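Local atomic coordinates of conserved hypothetical protein (Sulfolobus solfataricus, PDB entry 2FNA), a protein that binds ADP and, as an archaeal AAA+ ATPase, probably hydrolyses ATP, although its cellular role remains uncertain. Residues I22-G27 and A200-E205; T33-L38 and K172-G177; Y58-L63 and V142-Q147; N156-L161 and S194-R199. All coordinates share one frame; numbering follows the deposited sequence.

Contacts 1, 2 and 3 all reach the central parallel sheet of the ATPase domain, whose strand order is 58-62, 139-144, 171-177, 32-37, 202-206. Contact 2, which pairs two inner strands, and contact 3, which joins an edge strand to its neighbour, lie deep, their centres about 8 and 9 Å from the chain centre; both combine backbone ladders with side-chain packing. Contacts 1 and 4 lie farther out, at about 15 and 20 Å. Contact 1 lays helix 19-27 against the other edge strand by a lysine amine on a strand carbonyl and its stem on a valine. Contact 4 fits a loop to helix 158-167 by van der Waals packing. Contacts 2 and 3 meet at the Ser176-Asp144 hydrogen bond near magnesium.

Contact 1 (I22-G27 and A200-E205); sequences IEKLKG and AFSTVE. With EDO (1,2-ethanediol), chain F.
Lys24 and Val204 carry most of this helix-to-strand contact, with Ser202 and Thr203 completing it on the strand side. The lysine leaves helix 19-27 with CG anti to the backbone N (chi1 -180°) and continues as an extended chain toward strand 202-206, ending at Thr203 O and sliding past the valine in the opposite direction. Its methylene part rests on one branch of Val204: Lys24 CG lies 3.6 Å from Val204 CG2. Farther out, Lys24 CE passes 3.7 Å from Ser202 OG, and the amine ends on the backbone, with Lys24 NZ donating to Thr203 O at 2.7 Å. The donor is tilted 21° from that carbonyl plane. Both hydrocarbon and polar parts of the lysine are therefore used. Thr203 takes part through its backbone oxygen, while its own side chain starts away from the helix.

The same Val204 methyl, CG2, also comes within 3.8 Å of Leu25 N, so it sits against the helix backbone as well as the lysine stem. A water bridges the two segments, donating to Lys24 O at 2.7 Å and hydrogen-bonding to Ser202 OG.

Around this pair, helix 43-54 packs on both segments, its Ile46 touching Leu25 and Val204 and its Ile47 touching Leu25. Strand 32-37 flanks the 202-206 edge strand through backbone bonds from Leu34 and Leu36, placing helix 19-27 at the margin of the parallel sheet.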
# COMPACT_ATOMS: atom_id res chain seq x y z
N ILE A 22 -1.51 -14.96 4.41
CA ILE A 22 -1.34 -15.40 3.03
C ILE A 22 -2.43 -16.38 2.67
O ILE A 22 -2.95 -16.36 1.57
CB ILE A 22 0.04 -16.08 2.80
CG1 ILE A 22 1.18 -15.08 3.00
CG2 ILE A 22 0.13 -16.73 1.40
CD1 ILE A 22 2.55 -15.77 3.31
N GLU A 23 -2.79 -17.26 3.59
CA GLU A 23 -3.78 -18.27 3.30
C GLU A 23 -5.15 -17.62 3.10
O GLU A 23 -5.90 -18.01 2.23
CB GLU A 23 -3.82 -19.31 4.42
CG GLU A 23 -4.74 -20.55 4.13
N LYS A 24 -5.47 -16.64 3.93
CA LYS A 24 -6.71 -15.87 3.78
C LYS A 24 -6.79 -15.10 2.46
O LYS A 24 -7.81 -15.12 1.77
CB LYS A 24 -6.88 -14.89 4.95
CG LYS A 24 -8.18 -14.05 4.86
CD LYS A 24 -8.57 -13.43 6.19
CE LYS A 24 -9.93 -12.76 6.09
NZ LYS A 24 -10.24 -11.96 7.31
N LEU A 25 -5.72 -14.39 2.14
CA LEU A 25 -5.58 -13.72 0.83
C LEU A 25 -5.81 -14.67 -0.34
O LEU A 25 -6.61 -14.39 -1.23
CB LEU A 25 -4.20 -13.11 0.71
CG LEU A 25 -3.85 -12.38 -0.60
CD1 LEU A 25 -2.71 -11.42 -0.37
CD2 LEU A 25 -3.51 -13.32 -1.74
N LYS A 26 -5.10 -15.78 -0.35
CA LYS A 26 -5.24 -16.81 -1.36
C LYS A 26 -6.64 -17.42 -1.47
O LYS A 26 -6.98 -17.96 -2.53
CB LYS A 26 -4.21 -17.94 -1.09
CG LYS A 26 -2.78 -17.53 -1.43
CD LYS A 26 -1.78 -18.64 -1.09
CE LYS A 26 -1.90 -19.83 -2.00
NZ LYS A 26 -1.29 -21.06 -1.39
N GLY A 27 -7.43 -17.37 -0.39
CA GLY A 27 -8.79 -17.88 -0.38
C GLY A 27 -9.73 -17.10 -1.28
O GLY A 27 -10.76 -17.64 -1.71
N ALA A 200 -19.50 -7.09 1.53
CA ALA A 200 -18.39 -7.41 2.42
C ALA A 200 -17.11 -7.65 1.63
O ALA A 200 -17.13 -8.20 0.52
CB ALA A 200 -18.73 -8.59 3.33
N PHE A 201 -15.99 -7.16 2.18
CA PHE A 201 -14.67 -7.42 1.65
C PHE A 201 -13.95 -8.39 2.55
O PHE A 201 -14.00 -8.24 3.77
CB PHE A 201 -13.87 -6.12 1.58
CG PHE A 201 -14.57 -4.99 0.86
CD1 PHE A 201 -15.43 -5.24 -0.20
CD2 PHE A 201 -14.35 -3.67 1.24
CE1 PHE A 201 -16.07 -4.21 -0.86
CE2 PHE A 201 -14.98 -2.62 0.56
CZ PHE A 201 -15.84 -2.90 -0.48
N SER A 202 -13.29 -9.39 1.96
CA SER A 202 -12.37 -10.25 2.70
C SER A 202 -11.13 -9.41 2.97
O SER A 202 -10.47 -8.92 2.02
CB SER A 202 -12.00 -11.49 1.89
OG SER A 202 -11.12 -12.34 2.62
N THR A 203 -10.81 -9.24 4.25
CA THR A 203 -9.79 -8.26 4.67
C THR A 203 -8.66 -8.96 5.43
O THR A 203 -8.91 -9.78 6.34
CB THR A 203 -10.43 -7.16 5.54
OG1 THR A 203 -11.53 -6.60 4.82
CG2 THR A 203 -9.41 -6.03 5.87
N VAL A 204 -7.44 -8.69 4.99
CA VAL A 204 -6.19 -9.14 5.62
C VAL A 204 -5.39 -7.90 6.02
O VAL A 204 -5.23 -6.98 5.21
CB VAL A 204 -5.39 -9.94 4.59
CG1 VAL A 204 -4.12 -10.46 5.19
CG2 VAL A 204 -6.23 -11.10 4.04
N GLU A 205 -4.94 -7.81 7.26
CA GLU A 205 -4.14 -6.67 7.71
C GLU A 205 -2.75 -7.14 8.17
O GLU A 205 -2.64 -8.07 8.95
CB GLU A 205 -4.82 -5.94 8.86
CG GLU A 205 -4.03 -4.70 9.29
CD GLU A 205 -4.65 -3.92 10.45
OE1 GLU A 205 -5.65 -4.40 11.04
OE2 GLU A 205 -4.12 -2.82 10.76
C1 EDO F . -16.17 -4.03 6.33
O1 EDO F . -14.85 -3.65 6.81
C2 EDO F . -16.22 -4.47 4.87
O2 EDO F . -16.58 -5.86 4.81
O HOH W 1 -9.66 -13.48 0.62

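Contact 2 (T33-L38 and K172-G177); sequences TLVLGL and KFIMSG
Leu34 on Met175 and Val35 on Ile174 are the side-chain pairs of a parallel strand pairing in the centre of the P-loop NTPase fold, where strand 32-37 leads into the probable Walker A loop. Residues alternate between the two sheet faces. On one, the leucine crosses the selenomethionine obliquely: Leu34 CG lies anti to the carbonyl carbon (chi1 -63°), and Leu34 CD2 reaches Met175 CB at 3.9 Å, while the selenium end leads away toward Leu161 of helix 158-167. On the other face, Val35 CG2 meets Ile174 CG2 at 3.8 Å, and Val35 CB lies 4.0 Å from Ser176 CB; helix 43-54 covers these residues.

Four backbone hydrogen bonds fix this arrangement, with Val35 N giving to Met175 O and Gly177 N to Val35 O at the C-terminal end. There Gly37 adopts backbone angles (143°/148°) at which a CB would jam against the preceding carbonyl oxygen. Ser176 turns its hydroxyl to Asp144 and Glu145 N, on the adjoining strand and the turn after it, with its side chain about 6 Å from the bound magnesium ion. Beyond the ladder, a water accepts from Gly37 N at 3.0 Å and donates to Gly177 O.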
# COMPACT_ATOMS: atom_id res chain seq x y z
N THR A 33 -10.94 -8.59 -2.11
CA THR A 33 -10.05 -8.82 -0.99
C THR A 33 -9.26 -7.52 -0.76
O THR A 33 -8.67 -6.96 -1.72
CB THR A 33 -9.15 -10.04 -1.24
OG1 THR A 33 -9.94 -11.24 -1.27
CG2 THR A 33 -8.04 -10.16 -0.19
N LEU A 34 -9.33 -7.01 0.47
CA LEU A 34 -8.54 -5.86 0.90
C LEU A 34 -7.30 -6.34 1.65
O LEU A 34 -7.36 -7.21 2.51
CB LEU A 34 -9.33 -4.90 1.79
CG LEU A 34 -10.54 -4.20 1.19
CD1 LEU A 34 -10.96 -3.13 2.17
CD2 LEU A 34 -10.28 -3.58 -0.20
N VAL A 35 -6.16 -5.77 1.26
CA VAL A 35 -4.91 -6.02 1.97
C VAL A 35 -4.53 -4.70 2.62
O VAL A 35 -4.23 -3.72 1.93
CB VAL A 35 -3.79 -6.57 1.04
CG1 VAL A 35 -2.51 -6.83 1.85
CG2 VAL A 35 -4.25 -7.93 0.38
N LEU A 36 -4.53 -4.69 3.94
CA LEU A 36 -4.23 -3.50 4.72
C LEU A 36 -2.91 -3.61 5.48
O LEU A 36 -2.35 -4.69 5.66
CB LEU A 36 -5.38 -3.21 5.70
CG LEU A 36 -6.80 -3.23 5.11
CD1 LEU A 36 -7.86 -3.10 6.20
CD2 LEU A 36 -6.98 -2.12 4.10
N GLY A 37 -2.43 -2.46 5.95
CA GLY A 37 -1.17 -2.39 6.68
C GLY A 37 -0.43 -1.11 6.33
O GLY A 37 -0.56 -0.61 5.23
N LEU A 38 0.32 -0.58 7.29
CA LEU A 38 1.17 0.57 7.02
C LEU A 38 2.17 0.25 5.95
O LEU A 38 2.47 -0.93 5.67
CB LEU A 38 1.93 0.98 8.29
CG LEU A 38 1.06 1.45 9.46
CD1 LEU A 38 1.87 1.41 10.82
CD2 LEU A 38 0.52 2.82 9.23
N LYS A 172 -11.72 -11.80 -9.48
CA LYS A 172 -11.37 -11.65 -8.07
C LYS A 172 -10.38 -10.51 -7.91
O LYS A 172 -9.27 -10.57 -8.43
CB LYS A 172 -10.74 -12.93 -7.54
CG LYS A 172 -11.55 -14.17 -7.74
CD LYS A 172 -12.84 -14.12 -6.96
CE LYS A 172 -13.71 -15.37 -7.18
NZ LYS A 172 -15.05 -14.97 -6.70
N PHE A 173 -10.78 -9.45 -7.19
CA PHE A 173 -9.92 -8.30 -6.98
C PHE A 173 -9.12 -8.44 -5.71
O PHE A 173 -9.62 -8.90 -4.66
CB PHE A 173 -10.74 -7.02 -6.82
CG PHE A 173 -11.45 -6.60 -8.06
CD1 PHE A 173 -10.83 -5.73 -8.96
CD2 PHE A 173 -12.74 -7.03 -8.32
CE1 PHE A 173 -11.47 -5.35 -10.12
CE2 PHE A 173 -13.40 -6.62 -9.47
CZ PHE A 173 -12.76 -5.78 -10.37
N ILE A 174 -7.88 -7.96 -5.78
CA ILE A 174 -7.09 -7.76 -4.60
C ILE A 174 -6.69 -6.29 -4.57
O ILE A 174 -6.01 -5.81 -5.48
CB ILE A 174 -5.84 -8.70 -4.54
CG1 ILE A 174 -6.26 -10.16 -4.51
CG2 ILE A 174 -4.97 -8.39 -3.32
CD1 ILE A 174 -5.11 -11.10 -4.75
N MSE A 175 -7.11 -5.59 -3.52
CA MSE A 175 -6.83 -4.16 -3.41
C MSE A 175 -6.10 -3.90 -2.12
O MSE A 175 -6.62 -4.18 -1.03
CB MSE A 175 -8.14 -3.34 -3.41
CG MSE A 175 -9.07 -3.71 -4.54
SE MSE A 175 -10.63 -2.58 -4.79
CE MSE A 175 -11.30 -3.53 -6.26
N SER A 176 -4.92 -3.31 -2.23
CA SER A 176 -4.13 -3.02 -1.05
C SER A 176 -4.09 -1.53 -0.79
O SER A 176 -4.29 -0.73 -1.70
CB SER A 176 -2.70 -3.53 -1.24
OG SER A 176 -2.00 -2.72 -2.16
N GLY A 177 -3.87 -1.15 0.46
CA GLY A 177 -3.63 0.25 0.75
C GLY A 177 -2.85 0.51 1.99
O GLY A 177 -3.20 0.02 3.07
O HOH W 2 -10.79 -11.45 -3.78
O HOH W 3 -4.01 0.05 5.40

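Contact 3 (Y58-L63 and V142-Q147); sequences YIYLDL and VLDEAQ. With EDO (1,2-ethanediol), chain E.
Tyr60 meets both Val142 and Asp144 where edge strand 58-62 pairs in parallel with strand 139-144, which ends at Asp144; with Glu145 just after it, this is consistent with the Walker B motif of P-loop ATPases. The tight part lies here. Val142 CG1 stands over the centre of the Tyr60 ring, 3.8 Å from its centroid and 11° off the normal, a CH-pi contact. Tyr60 CG is anti to the backbone N (chi1 -160°), and the end of the side chain comes nearer strand 139-144. On the opposite face Leu61 and Leu143 lie side by side, Leu61 CD1 reaching Leu143 CD2 at 3.6 Å. Past the paired residues, Leu63 CD1 packs on Ala146 CA at 3.8 Å. Four backbone hydrogen bonds keep the strands in step, from Val142 N to Ile59 O as far as Leu63 N to Asp144 O.

The margins are looser and wetter. Asp62 OD1 stays 4.3 Å from Asp144 OD2, two like-charged carboxylates without contact, and a water donates to both Asp62 OD1 and Asp144 O. At the other end an ethanediol, probably from the crystallisation liquor, lies over one face of the Tyr58 ring and takes a bond from Tyr58 N.

The Asp144 side chain is about 4 Å from the bound magnesium ion; its OD1 bonds Ser176 OG, and its OD2 also bonds Ser44 OG of the probable Walker A motif. Tyr60 OH donates to Asp144 OD2 at 2.6 Å, meeting it from above the carboxylate plane.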
# COMPACT_ATOMS: atom_id res chain seq x y z
N TYR A 58 -3.54 -13.13 -14.07
CA TYR A 58 -3.70 -11.93 -13.30
C TYR A 58 -3.24 -10.71 -14.08
O TYR A 58 -2.49 -10.81 -15.08
CB TYR A 58 -2.94 -12.04 -11.97
CG TYR A 58 -1.43 -12.04 -12.13
CD1 TYR A 58 -0.72 -13.23 -12.35
CD2 TYR A 58 -0.71 -10.85 -12.07
CE1 TYR A 58 0.69 -13.24 -12.51
CE2 TYR A 58 0.70 -10.85 -12.24
CZ TYR A 58 1.38 -12.04 -12.44
OH TYR A 58 2.74 -12.01 -12.59
N ILE A 59 -3.75 -9.57 -13.61
CA ILE A 59 -3.40 -8.23 -14.04
C ILE A 59 -2.88 -7.54 -12.78
O ILE A 59 -3.56 -7.54 -11.77
CB ILE A 59 -4.67 -7.48 -14.54
CG1 ILE A 59 -5.10 -7.99 -15.92
CG2 ILE A 59 -4.49 -5.96 -14.51
CD1 ILE A 59 -4.15 -7.66 -17.04
N TYR A 60 -1.67 -7.00 -12.82
CA TYR A 60 -1.10 -6.36 -11.65
C TYR A 60 -0.90 -4.87 -11.86
O TYR A 60 0.02 -4.48 -12.55
CB TYR A 60 0.24 -7.00 -11.31
CG TYR A 60 0.69 -6.77 -9.90
CD1 TYR A 60 1.04 -5.48 -9.46
CD2 TYR A 60 0.74 -7.82 -9.00
CE1 TYR A 60 1.45 -5.28 -8.15
CE2 TYR A 60 1.17 -7.63 -7.71
CZ TYR A 60 1.50 -6.36 -7.29
OH TYR A 60 1.93 -6.16 -6.00
N LEU A 61 -1.76 -4.04 -11.26
CA LEU A 61 -1.58 -2.59 -11.35
C LEU A 61 -0.81 -2.04 -10.14
O LEU A 61 -1.34 -1.98 -9.03
CB LEU A 61 -2.92 -1.87 -11.50
CG LEU A 61 -3.76 -2.21 -12.74
CD1 LEU A 61 -4.95 -1.25 -12.88
CD2 LEU A 61 -2.91 -2.12 -14.00
N ASP A 62 0.44 -1.68 -10.39
CA ASP A 62 1.33 -1.10 -9.40
C ASP A 62 1.16 0.44 -9.38
O ASP A 62 1.72 1.16 -10.20
CB ASP A 62 2.76 -1.52 -9.70
CG ASP A 62 3.72 -1.14 -8.63
OD1 ASP A 62 3.29 -0.93 -7.48
OD2 ASP A 62 4.92 -1.04 -8.94
N LEU A 63 0.32 0.93 -8.48
CA LEU A 63 -0.18 2.31 -8.55
C LEU A 63 0.71 3.23 -7.76
O LEU A 63 0.54 4.43 -7.79
CB LEU A 63 -1.63 2.36 -8.08
CG LEU A 63 -2.57 1.49 -8.93
CD1 LEU A 63 -3.93 1.23 -8.26
CD2 LEU A 63 -2.74 2.11 -10.34
N VAL A 142 -5.25 -7.06 -9.52
CA VAL A 142 -4.55 -6.46 -8.41
C VAL A 142 -4.46 -4.98 -8.62
O VAL A 142 -3.94 -4.51 -9.66
CB VAL A 142 -3.12 -7.05 -8.26
CG1 VAL A 142 -2.41 -6.45 -7.10
CG2 VAL A 142 -3.18 -8.56 -8.13
N LEU A 143 -4.94 -4.26 -7.61
CA LEU A 143 -4.80 -2.83 -7.53
C LEU A 143 -3.97 -2.57 -6.31
O LEU A 143 -4.49 -2.45 -5.21
CB LEU A 143 -6.18 -2.18 -7.40
CG LEU A 143 -7.20 -2.51 -8.50
CD1 LEU A 143 -8.49 -1.82 -8.23
CD2 LEU A 143 -6.69 -2.14 -9.85
N ASP A 144 -2.66 -2.52 -6.51
CA ASP A 144 -1.73 -2.39 -5.42
C ASP A 144 -1.54 -0.89 -5.13
O ASP A 144 -0.98 -0.16 -5.94
CB ASP A 144 -0.43 -3.10 -5.76
CG ASP A 144 0.50 -3.31 -4.55
OD1 ASP A 144 0.15 -2.94 -3.41
OD2 ASP A 144 1.62 -3.86 -4.77
N GLU A 145 -2.02 -0.50 -3.97
CA GLU A 145 -2.20 0.90 -3.54
C GLU A 145 -3.40 1.56 -4.26
O GLU A 145 -3.28 2.63 -4.85
CB GLU A 145 -0.91 1.73 -3.66
CG GLU A 145 0.26 1.21 -2.77
CD GLU A 145 0.03 1.35 -1.29
OE1 GLU A 145 -0.77 2.21 -0.84
OE2 GLU A 145 0.66 0.59 -0.52
N ALA A 146 -4.55 0.91 -4.17
CA ALA A 146 -5.75 1.30 -4.88
C ALA A 146 -6.26 2.68 -4.53
O ALA A 146 -6.87 3.32 -5.38
CB ALA A 146 -6.86 0.25 -4.64
N GLN A 147 -6.02 3.14 -3.28
CA GLN A 147 -6.40 4.48 -2.86
C GLN A 147 -5.78 5.61 -3.75
O GLN A 147 -6.27 6.70 -3.76
CB GLN A 147 -6.10 4.73 -1.36
CG GLN A 147 -4.66 5.12 -0.96
CD GLN A 147 -3.66 3.97 -1.02
OE1 GLN A 147 -4.00 2.86 -1.40
NE2 GLN A 147 -2.46 4.24 -0.62
C1 EDO E . 0.49 -12.22 -15.67
O1 EDO E . 1.34 -11.18 -16.17
C2 EDO E . -0.49 -12.68 -16.73
O2 EDO E . -1.39 -13.65 -16.16
O HOH W 4 1.78 -0.30 -5.49

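Contact 4 (N156-L161 and S194-R199); sequences NLLPAL and SPLFGR. With EDO (1,2-ethanediol), chain I.
Pro195 fits against Leu158 and Pro159 at the first turn of helix 158-167, and the contact is made by van der Waals packing, without a hydrogen bond between the segments. Pro195 CG lies 3.8 Å from Leu158 CB, while Pro195 CB rests on the helix backbone 3.6 Å from Leu158 O. The two prolines lie side by side and point the same way, with Pro159 CG 4.2 Å from Pro195 CG. Leu196 extends the patch with a light touch, its two methyls dividing between two helix residues: Leu196 CD1 is 4.3 Å from Leu158 CD2, and Leu196 CD2 is 4.4 Å from Leu161 CB.

Hydrogen bonds work within each segment. Asn156 OD1 accepts from Leu158 N at 3.1 Å, the donor standing 52° out of the carbonyl plane; this is an Asx turn whose capping bond precedes the helix. In the loop, Phe197 N bonds to Ser194 O in a type I turn, and Arg199 N bonds to Leu196 O in a type II turn whose Gly198 has a positive phi.

A bound ethanediol, probably from the crystallisation liquor, accepts from Asn156 ND2 and lies against Pro195 CD.

Outside the two segments, Arg199 forms a salt bridge with Asp166 farther along the same helix, and Leu161 packs on Phe173 and Met175 of strand 171-177. The arrangement is that of a loop lying against a sheet-covering helix in the layered alpha/beta architecture of P-loop NTPases.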
# COMPACT_ATOMS: atom_id res chain seq x y z
N ASN A 156 -14.82 7.18 -12.96
CA ASN A 156 -15.42 6.48 -11.83
C ASN A 156 -15.52 4.97 -12.08
O ASN A 156 -16.40 4.52 -12.80
CB ASN A 156 -16.80 7.07 -11.52
CG ASN A 156 -17.45 6.40 -10.31
OD1 ASN A 156 -16.79 5.71 -9.56
ND2 ASN A 156 -18.76 6.62 -10.13
N LEU A 157 -14.63 4.21 -11.43
CA LEU A 157 -14.58 2.77 -11.61
C LEU A 157 -15.54 2.01 -10.71
O LEU A 157 -15.71 0.80 -10.88
CB LEU A 157 -13.17 2.25 -11.36
CG LEU A 157 -12.08 2.76 -12.31
CD1 LEU A 157 -10.71 2.26 -11.80
CD2 LEU A 157 -12.31 2.31 -13.74
N LEU A 158 -16.21 2.69 -9.79
CA LEU A 158 -16.99 2.00 -8.79
C LEU A 158 -18.15 1.20 -9.37
O LEU A 158 -18.37 0.08 -8.94
CB LEU A 158 -17.46 2.95 -7.68
CG LEU A 158 -16.41 3.60 -6.78
CD1 LEU A 158 -17.05 4.50 -5.71
CD2 LEU A 158 -15.50 2.58 -6.13
N PRO A 159 -18.94 1.78 -10.30
CA PRO A 159 -20.04 1.00 -10.86
C PRO A 159 -19.56 -0.29 -11.55
O PRO A 159 -20.20 -1.31 -11.43
CB PRO A 159 -20.69 1.95 -11.85
CG PRO A 159 -20.30 3.31 -11.38
CD PRO A 159 -18.93 3.15 -10.82
N ALA A 160 -18.43 -0.23 -12.23
CA ALA A 160 -17.81 -1.41 -12.84
C ALA A 160 -17.35 -2.44 -11.80
O ALA A 160 -17.54 -3.64 -11.96
CB ALA A 160 -16.66 -0.98 -13.70
N LEU A 161 -16.73 -1.97 -10.73
CA LEU A 161 -16.34 -2.85 -9.63
C LEU A 161 -17.52 -3.55 -9.01
O LEU A 161 -17.42 -4.72 -8.66
CB LEU A 161 -15.59 -2.06 -8.55
CG LEU A 161 -14.25 -1.49 -8.98
CD1 LEU A 161 -13.63 -0.60 -7.92
CD2 LEU A 161 -13.31 -2.64 -9.34
N SER A 194 -23.67 4.55 -2.85
CA SER A 194 -22.53 4.13 -3.64
C SER A 194 -22.63 2.66 -4.05
O SER A 194 -23.26 1.84 -3.37
CB SER A 194 -21.23 4.40 -2.89
OG SER A 194 -20.89 3.36 -2.01
N PRO A 195 -22.02 2.32 -5.20
CA PRO A 195 -22.12 0.99 -5.81
C PRO A 195 -21.66 -0.18 -4.95
O PRO A 195 -22.24 -1.23 -5.07
CB PRO A 195 -21.21 1.11 -7.03
CG PRO A 195 -21.25 2.54 -7.38
CD PRO A 195 -21.21 3.22 -6.05
N LEU A 196 -20.63 0.01 -4.13
CA LEU A 196 -20.14 -1.06 -3.25
C LEU A 196 -20.69 -1.01 -1.82
O LEU A 196 -20.31 -1.84 -1.01
CB LEU A 196 -18.61 -1.04 -3.18
CG LEU A 196 -17.84 -1.28 -4.48
CD1 LEU A 196 -16.33 -1.19 -4.25
CD2 LEU A 196 -18.21 -2.65 -5.05
N PHE A 197 -21.62 -0.11 -1.52
CA PHE A 197 -22.17 -0.04 -0.18
C PHE A 197 -22.78 -1.37 0.27
O PHE A 197 -23.54 -1.96 -0.47
CB PHE A 197 -23.21 1.05 -0.05
CG PHE A 197 -23.70 1.23 1.36
CD1 PHE A 197 -22.93 1.94 2.29
CD2 PHE A 197 -24.89 0.67 1.79
CE1 PHE A 197 -23.35 2.09 3.60
CE2 PHE A 197 -25.32 0.83 3.11
CZ PHE A 197 -24.54 1.54 4.01
N GLY A 198 -22.46 -1.82 1.48
CA GLY A 198 -23.13 -2.97 2.08
C GLY A 198 -22.57 -4.31 1.66
O GLY A 198 -23.05 -5.35 2.11
N ARG A 199 -21.53 -4.30 0.82
CA ARG A 199 -20.90 -5.51 0.32
C ARG A 199 -19.68 -5.84 1.13
O ARG A 199 -18.89 -4.96 1.41
CB ARG A 199 -20.55 -5.32 -1.16
CG ARG A 199 -21.80 -5.19 -1.99
CD ARG A 199 -21.56 -4.67 -3.37
NE ARG A 199 -22.78 -4.79 -4.16
CZ ARG A 199 -23.85 -3.99 -4.04
NH1 ARG A 199 -23.90 -2.96 -3.18
NH2 ARG A 199 -24.91 -4.22 -4.82
C1 EDO I . -20.34 6.43 -6.67
O1 EDO I . -20.65 5.94 -8.02
C2 EDO I . -21.53 7.08 -5.95
O2 EDO I . -21.21 7.54 -4.60